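Local coordinates for protein serine-threonine phosphatase 2C (Toxoplasma gondii, PDB 2I44) that probably removes phosphate groups from phosphoserine and phosphothreonine of proteins, as a metal-binding phosphatase of the PP2C family, at residues G212-S215 against F216-R220; E186-R189 against I190-G194; D95-A98 against T99-D102. All coordinates share one frame; numbering follows the deposited sequence.

From the N terminus, contact 3 comes first: the chain leaves the loop after helix 83-92 and enters helix 98-130. Contact 2 follows at the end of helix 184-192, and contact 1 spans the start and end of the short helix 214-219. Each is a local turn within one continuous piece of chain, so they lie in series and neither nest nor cross. Contacts 2 and 1 flank the strand pair 196-198 and 208-210; their centres are about 18 Å apart and their nearest atoms about 3 Å apart, yet they do not touch. Contact 3 lies with its centre about 56 Å from that of contact 1, on the opposite side of the chain's centre.

Contact 1: G212-S215 against F216-R220; sequences GDFS and FRKSR
R217 folds back along the preceding turn to meet D213. Its CB lies 3.5 Å from D213 O, and R217 CG comes nearer to the same carbonyl, at 3.1 Å. R217 CD then passes close to the carboxylate, 3.0 Å from D213 OD2. A bend at chi3 turns the guanidinium so that R217 NH1 also reaches D213 OD2, at 3.0 Å and with a nearly straight N-H...O angle of 168°. This is the hydrogen bond of a salt bridge: the oxygen lies at the guanidinium edge and in its plane, and is approached from the syn side but clearly tilted out of the carboxylate plane, while the two planar groups stand 78° apart. D213 contributes by holding CG between its backbone N and carbonyl carbon (chi1 60°), which carries OD2 over to the arginine. The backbone reinforces the pair, R217 N bonding to D213 O at 2.9 Å. One residue on, K218 N bonds to F214 O at 2.8 Å, and S219 OG bonds to F216 O at 2.9 Å. R217 NH1 has a second salt-bridge partner in D237. Helix 214-219 follows strand 208-210 after a short loop, and R210 of that strand makes a cation-pi contact with the F214 ring; that ring also touches P224 and Q226, D213 rests on Y241, and R217 on Y135.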
loop_
_atom_site.group_PDB
_atom_site.type_symbol
_atom_site.label_atom_id
_atom_site.label_comp_id
_atom_site.label_asym_id
_atom_site.label_seq_id
_atom_site.Cartn_x
_atom_site.Cartn_y
_atom_site.Cartn_z
ATOM N N GLY A 212 -2.417 25.001 6.103
ATOM C CA GLY A 212 -2.714 26.290 6.706
ATOM C C GLY A 212 -2.433 27.464 5.790
ATOM O O GLY A 212 -2.938 28.568 6.009
ATOM N N ASP A 213 -1.628 27.232 4.758
ATOM C CA ASP A 213 -1.269 28.281 3.814
ATOM C C ASP A 213 -2.099 28.213 2.533
ATOM O O ASP A 213 -1.884 28.990 1.602
ATOM C CB ASP A 213 0.214 28.166 3.472
ATOM C CG ASP A 213 0.561 26.832 2.838
ATOM O OD1 ASP A 213 -0.276 25.909 2.905
ATOM O OD2 ASP A 213 1.669 26.705 2.279
ATOM N N PHE A 214 -3.061 27.295 2.500
ATOM C CA PHE A 214 -3.902 27.115 1.320
ATOM C C PHE A 214 -4.552 28.391 0.824
ATOM O O PHE A 214 -4.446 28.741 -0.351
ATOM C CB PHE A 214 -5.006 26.097 1.603
ATOM C CG PHE A 214 -5.854 25.775 0.404
ATOM C CD1 PHE A 214 -5.498 24.743 -0.459
ATOM C CD2 PHE A 214 -7.005 26.507 0.137
ATOM C CE1 PHE A 214 -6.281 24.443 -1.576
ATOM C CE2 PHE A 214 -7.794 26.216 -0.977
ATOM C CZ PHE A 214 -7.429 25.180 -1.833
ATOM N N SER A 215 -5.237 29.083 1.724
ATOM C CA SER A 215 -5.932 30.307 1.355
ATOM C C SER A 215 -4.985 31.364 0.799
ATOM O O SER A 215 -5.259 31.971 -0.231
ATOM C CB SER A 215 -6.692 30.863 2.563
ATOM O OG SER A 215 -7.614 31.858 2.151
ATOM N N PHE A 216 -3.865 31.583 1.474
ATOM C CA PHE A 216 -2.919 32.579 0.995
ATOM C C PHE A 216 -2.327 32.209 -0.358
ATOM O O PHE A 216 -2.194 33.063 -1.236
ATOM C CB PHE A 216 -1.808 32.809 2.026
ATOM C CG PHE A 216 -2.211 33.735 3.141
ATOM C CD1 PHE A 216 -2.754 34.990 2.854
ATOM C CD2 PHE A 216 -2.040 33.367 4.473
ATOM C CE1 PHE A 216 -3.122 35.867 3.878
ATOM C CE2 PHE A 216 -2.404 34.234 5.508
ATOM C CZ PHE A 216 -2.944 35.487 5.208
ATOM N N ARG A 217 -1.987 30.940 -0.541
ATOM C CA ARG A 217 -1.421 30.515 -1.812
ATOM C C ARG A 217 -2.470 30.562 -2.911
ATOM O O ARG A 217 -2.143 30.748 -4.087
ATOM C CB ARG A 217 -0.834 29.110 -1.684
ATOM C CG ARG A 217 0.242 29.050 -0.622
ATOM C CD ARG A 217 0.789 27.660 -0.427
ATOM N NE ARG A 217 1.533 27.192 -1.586
ATOM C CZ ARG A 217 2.460 26.242 -1.530
ATOM N NH1 ARG A 217 2.746 25.675 -0.365
ATOM N NH2 ARG A 217 3.101 25.866 -2.630
ATOM N N LYS A 218 -3.734 30.410 -2.522
ATOM C CA LYS A 218 -4.829 30.434 -3.479
ATOM C C LYS A 218 -5.091 31.868 -3.941
ATOM O O LYS A 218 -5.392 32.104 -5.112
ATOM C CB LYS A 218 -6.091 29.834 -2.847
ATOM C CG LYS A 218 -7.205 29.497 -3.831
ATOM C CD LYS A 218 -6.739 28.490 -4.878
ATOM C CE LYS A 218 -7.844 28.182 -5.877
ATOM N NZ LYS A 218 -7.306 27.520 -7.107
ATOM N N SER A 219 -4.968 32.825 -3.026
ATOM C CA SER A 219 -5.191 34.226 -3.373
ATOM C C SER A 219 -4.018 34.735 -4.207
ATOM O O SER A 219 -4.168 35.644 -5.027
ATOM C CB SER A 219 -5.320 35.082 -2.113
ATOM O OG SER A 219 -4.055 35.265 -1.503
ATOM N N ARG A 220 -2.848 34.144 -3.993
ATOM C CA ARG A 220 -1.657 34.541 -4.732
ATOM C C ARG A 220 -1.748 34.028 -6.167
ATOM O O ARG A 220 -0.794 34.123 -6.938
ATOM C CB ARG A 220 -0.404 33.984 -4.047
ATOM C CG ARG A 220 0.891 34.406 -4.712
ATOM C CD ARG A 220 0.985 35.922 -4.795
ATOM N NE ARG A 220 1.082 36.524 -3.468
ATOM C CZ ARG A 220 2.195 36.547 -2.734
ATOM N NH1 ARG A 220 3.321 36.004 -3.192
ATOM N NH2 ARG A 220 2.188 37.110 -1.535
#

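Contact 2: E186-R189 against I190-G194; sequences EKLR and IMRNG
R189 O is gripped twice by N193. N193 N reaches R189 O at 3.1 Å and N193 ND2 reaches it at 2.9 Å, and the two donors arrive from opposite faces of the carbonyl plane. The amide folds back to do this because N193 places CG beside its own backbone N (chi1 -75°), and the oxygen lies close to the plane of the amide. N193 ND2 also passes 3.6 Å from R189 CG. On another flank of the helix, K187 and selenomethionine M191 run side by side in the same direction, with K187 CE and M191 CE 4.1 Å apart. L188 CD2 rests 4.0 Å from R192 NE. I190 tucks CG1 against E186 O, 3.3 Å away. Around this first shell, R189 forms an end-on, two-nitrogen salt bridge with E186: R189 NH2 bonds to E186 OE1 at 2.9 Å and R189 NH1 to E186 OE2 at 3.0 Å. Both oxygens lie in the guanidinium plane, yet both nitrogens stand above the carboxylate plane. Further out, S230 and R231 hold E186, G242 O takes the NE of R189, and Y199 binds K187 NZ. I190 packs on P181 and V197. Helix 184-192 ends in a Schellman motif: G194, with positive phi, is the C-prime residue, its N bonds weakly to M191 O, and the N of the next residue turns back to I190 O.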
loop_
_atom_site.group_PDB
_atom_site.type_symbol
_atom_site.label_atom_id
_atom_site.label_comp_id
_atom_site.label_asym_id
_atom_site.label_seq_id
_atom_site.Cartn_x
_atom_site.Cartn_y
_atom_site.Cartn_z
ATOM N N GLU A 186 -7.509 11.761 13.431
ATOM C CA GLU A 186 -6.758 12.298 12.287
ATOM C C GLU A 186 -7.066 13.792 12.221
ATOM O O GLU A 186 -6.169 14.635 12.105
ATOM C CB GLU A 186 -7.189 11.635 10.975
ATOM C CG GLU A 186 -6.836 10.151 10.891
ATOM C CD GLU A 186 -5.344 9.912 10.924
ATOM O OE1 GLU A 186 -4.658 10.183 9.916
ATOM O OE2 GLU A 186 -4.846 9.464 11.971
ATOM N N LYS A 187 -8.353 14.106 12.305
ATOM C CA LYS A 187 -8.825 15.476 12.260
ATOM C C LYS A 187 -8.161 16.282 13.377
ATOM O O LYS A 187 -7.734 17.421 13.176
ATOM C CB LYS A 187 -10.344 15.486 12.429
ATOM C CG LYS A 187 -11.008 16.829 12.224
ATOM C CD LYS A 187 -12.522 16.657 12.232
ATOM C CE LYS A 187 -13.240 17.972 12.010
ATOM N NZ LYS A 187 -14.708 17.768 11.913
ATOM N N LEU A 188 -8.082 15.683 14.556
ATOM C CA LEU A 188 -7.462 16.353 15.689
ATOM C C LEU A 188 -6.017 16.712 15.389
ATOM O O LEU A 188 -5.572 17.820 15.681
ATOM C CB LEU A 188 -7.524 15.467 16.929
ATOM C CG LEU A 188 -8.592 15.921 17.918
ATOM C CD1 LEU A 188 -8.800 14.856 18.983
ATOM C CD2 LEU A 188 -8.156 17.248 18.538
ATOM N N ARG A 189 -5.283 15.778 14.794
ATOM C CA ARG A 189 -3.882 16.039 14.483
ATOM C C ARG A 189 -3.722 17.159 13.452
ATOM O O ARG A 189 -2.833 18.018 13.572
ATOM C CB ARG A 189 -3.188 14.761 13.980
ATOM C CG ARG A 189 -1.698 14.944 13.736
ATOM C CD ARG A 189 -1.043 13.714 13.122
ATOM N NE ARG A 189 -1.523 13.454 11.768
ATOM C CZ ARG A 189 -2.318 12.440 11.430
ATOM N NH1 ARG A 189 -2.730 11.575 12.343
ATOM N NH2 ARG A 189 -2.710 12.294 10.174
ATOM N N ILE A 190 -4.588 17.154 12.442
ATOM C CA ILE A 190 -4.519 18.161 11.391
ATOM C C ILE A 190 -4.731 19.582 11.923
ATOM O O ILE A 190 -4.009 20.513 11.540
ATOM C CB ILE A 190 -5.550 17.867 10.288
ATOM C CG1 ILE A 190 -5.183 16.553 9.590
ATOM C CG2 ILE A 190 -5.599 19.024 9.293
ATOM C CD1 ILE A 190 -6.315 15.953 8.789
HETATM N N MSE A 191 -5.707 19.742 12.811
HETATM C CA MSE A 191 -6.012 21.048 13.376
HETATM C C MSE A 191 -4.956 21.504 14.375
HETATM O O MSE A 191 -4.716 22.703 14.518
HETATM C CB MSE A 191 -7.397 21.031 14.030
HETATM C CG MSE A 191 -8.538 20.776 13.045
HETATM SE SE MSE A 191 -10.250 20.565 13.921
HETATM C CE MSE A 191 -11.383 21.609 12.718
ATOM N N ARG A 192 -4.331 20.559 15.069
ATOM C CA ARG A 192 -3.286 20.914 16.026
ATOM C C ARG A 192 -2.069 21.425 15.271
ATOM O O ARG A 192 -1.328 22.264 15.771
ATOM C CB ARG A 192 -2.867 19.709 16.870
ATOM C CG ARG A 192 -3.798 19.370 18.016
ATOM C CD ARG A 192 -3.320 18.114 18.727
ATOM N NE ARG A 192 -4.349 17.561 19.603
ATOM C CZ ARG A 192 -4.272 16.363 20.181
ATOM N NH1 ARG A 192 -3.214 15.588 19.980
ATOM N NH2 ARG A 192 -5.258 15.928 20.954
ATOM N N ASN A 193 -1.869 20.915 14.063
ATOM C CA ASN A 193 -0.728 21.321 13.267
ATOM C C ASN A 193 -1.032 22.463 12.300
ATOM O O ASN A 193 -0.296 22.702 11.348
ATOM C CB ASN A 193 -0.159 20.104 12.544
ATOM C CG ASN A 193 0.626 19.196 13.480
ATOM O OD1 ASN A 193 1.778 19.481 13.811
ATOM N ND2 ASN A 193 -0.001 18.117 13.933
ATOM N N GLY A 194 -2.126 23.167 12.557
ATOM C CA GLY A 194 -2.482 24.305 11.729
ATOM C C GLY A 194 -3.144 24.023 10.396
ATOM O O GLY A 194 -3.317 24.933 9.599
#

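Contact 3: D95-A98 against T99-D102; sequences DVPA and TEVD
V96 turns CG1 straight away from its own backbone N (chi1 180°), which sends this methyl over the first turn of helix 98-130, to 3.7 Å from E100 CB. E100 takes a chi1 of -149° and is extended beyond CG, a shape that carries its carboxylate back beside the loop. It lies beside the P97 ring, both side chains pointing the same way, with E100 OE1 3.3 Å from P97 CD. E100 OE2 instead sits 3.8 Å from V96 CG1. V96 and E100 themselves cross at about a right angle. P97 occupies the N-cap, and its ring carries no atom that could accept a bond from the helix amides. An apolar pair brackets the start of the helix: V96 stands just before the cap and V101 at the fourth helical position, and V96 CG1 and V101 CG2 lie 4.1 Å apart, the pairing known as a hydrophobic staple. V101 N bonds to P97 O at 2.9 Å, in the carbonyl plane, and V101 CG2 covers that same oxygen. One step later D102 N donates to A98 O at 3.0 Å. The carboxylate of E100 lies in the first turn, where the helix dipole would be expected to favour a negative charge. Beyond the helix start, V101 and D102 both touch K147, in the turn between strands 137-146 and 149-155.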
loop_
_atom_site.group_PDB
_atom_site.type_symbol
_atom_site.label_atom_id
_atom_site.label_comp_id
_atom_site.label_asym_id
_atom_site.label_seq_id
_atom_site.Cartn_x
_atom_site.Cartn_y
_atom_site.Cartn_z
ATOM N N ASP A 95 20.767 -19.880 15.725
ATOM C CA ASP A 95 20.310 -21.144 16.296
ATOM C C ASP A 95 19.030 -20.912 17.096
ATOM O O ASP A 95 18.158 -21.786 17.154
ATOM C CB ASP A 95 21.383 -21.739 17.213
ATOM C CG ASP A 95 22.549 -22.319 16.441
ATOM O OD1 ASP A 95 22.297 -23.152 15.544
ATOM O OD2 ASP A 95 23.709 -21.957 16.729
ATOM N N VAL A 96 18.935 -19.734 17.710
ATOM C CA VAL A 96 17.772 -19.343 18.506
ATOM C C VAL A 96 16.585 -20.291 18.326
ATOM O O VAL A 96 16.156 -20.559 17.203
ATOM C CB VAL A 96 17.313 -17.912 18.141
ATOM C CG1 VAL A 96 16.095 -17.525 18.976
ATOM C CG2 VAL A 96 18.453 -16.925 18.372
ATOM N N PRO A 97 16.031 -20.800 19.440
ATOM C CA PRO A 97 14.890 -21.725 19.408
ATOM C C PRO A 97 13.721 -21.193 18.579
ATOM O O PRO A 97 13.410 -19.999 18.628
ATOM C CB PRO A 97 14.519 -21.870 20.884
ATOM C CG PRO A 97 15.825 -21.613 21.597
ATOM C CD PRO A 97 16.385 -20.450 20.827
ATOM N N ALA A 98 13.078 -22.082 17.824
ATOM C CA ALA A 98 11.935 -21.707 16.994
ATOM C C ALA A 98 10.909 -20.929 17.822
ATOM O O ALA A 98 10.618 -19.770 17.537
ATOM C CB ALA A 98 11.293 -22.955 16.399
ATOM N N THR A 99 10.367 -21.572 18.848
ATOM C CA THR A 99 9.388 -20.932 19.718
ATOM C C THR A 99 9.792 -19.486 20.002
ATOM O O THR A 99 8.948 -18.583 20.047
ATOM C CB THR A 99 9.274 -21.696 21.055
ATOM O OG1 THR A 99 8.624 -22.954 20.826
ATOM C CG2 THR A 99 8.488 -20.891 22.082
ATOM N N GLU A 100 11.091 -19.279 20.177
ATOM C CA GLU A 100 11.631 -17.962 20.486
ATOM C C GLU A 100 11.567 -17.034 19.275
ATOM O O GLU A 100 11.244 -15.851 19.404
ATOM C CB GLU A 100 13.072 -18.104 20.967
ATOM C CG GLU A 100 13.488 -17.050 21.966
ATOM C CD GLU A 100 14.849 -17.340 22.571
ATOM O OE1 GLU A 100 15.044 -18.473 23.066
ATOM O OE2 GLU A 100 15.720 -16.440 22.555
ATOM N N VAL A 101 11.879 -17.571 18.101
ATOM C CA VAL A 101 11.828 -16.788 16.877
ATOM C C VAL A 101 10.403 -16.281 16.729
ATOM O O VAL A 101 10.145 -15.079 16.799
ATOM C CB VAL A 101 12.174 -17.643 15.644
ATOM C CG1 VAL A 101 11.897 -16.851 14.369
ATOM C CG2 VAL A 101 13.632 -18.056 15.690
ATOM N N ASP A 102 9.481 -17.218 16.547
ATOM C CA ASP A 102 8.070 -16.898 16.382
ATOM C C ASP A 102 7.527 -15.962 17.447
ATOM O O ASP A 102 6.476 -15.353 17.268
ATOM C CB ASP A 102 7.247 -18.185 16.357
ATOM C CG ASP A 102 7.364 -18.912 15.039
ATOM O OD1 ASP A 102 8.445 -18.852 14.418
ATOM O OD2 ASP A 102 6.376 -19.551 14.626
#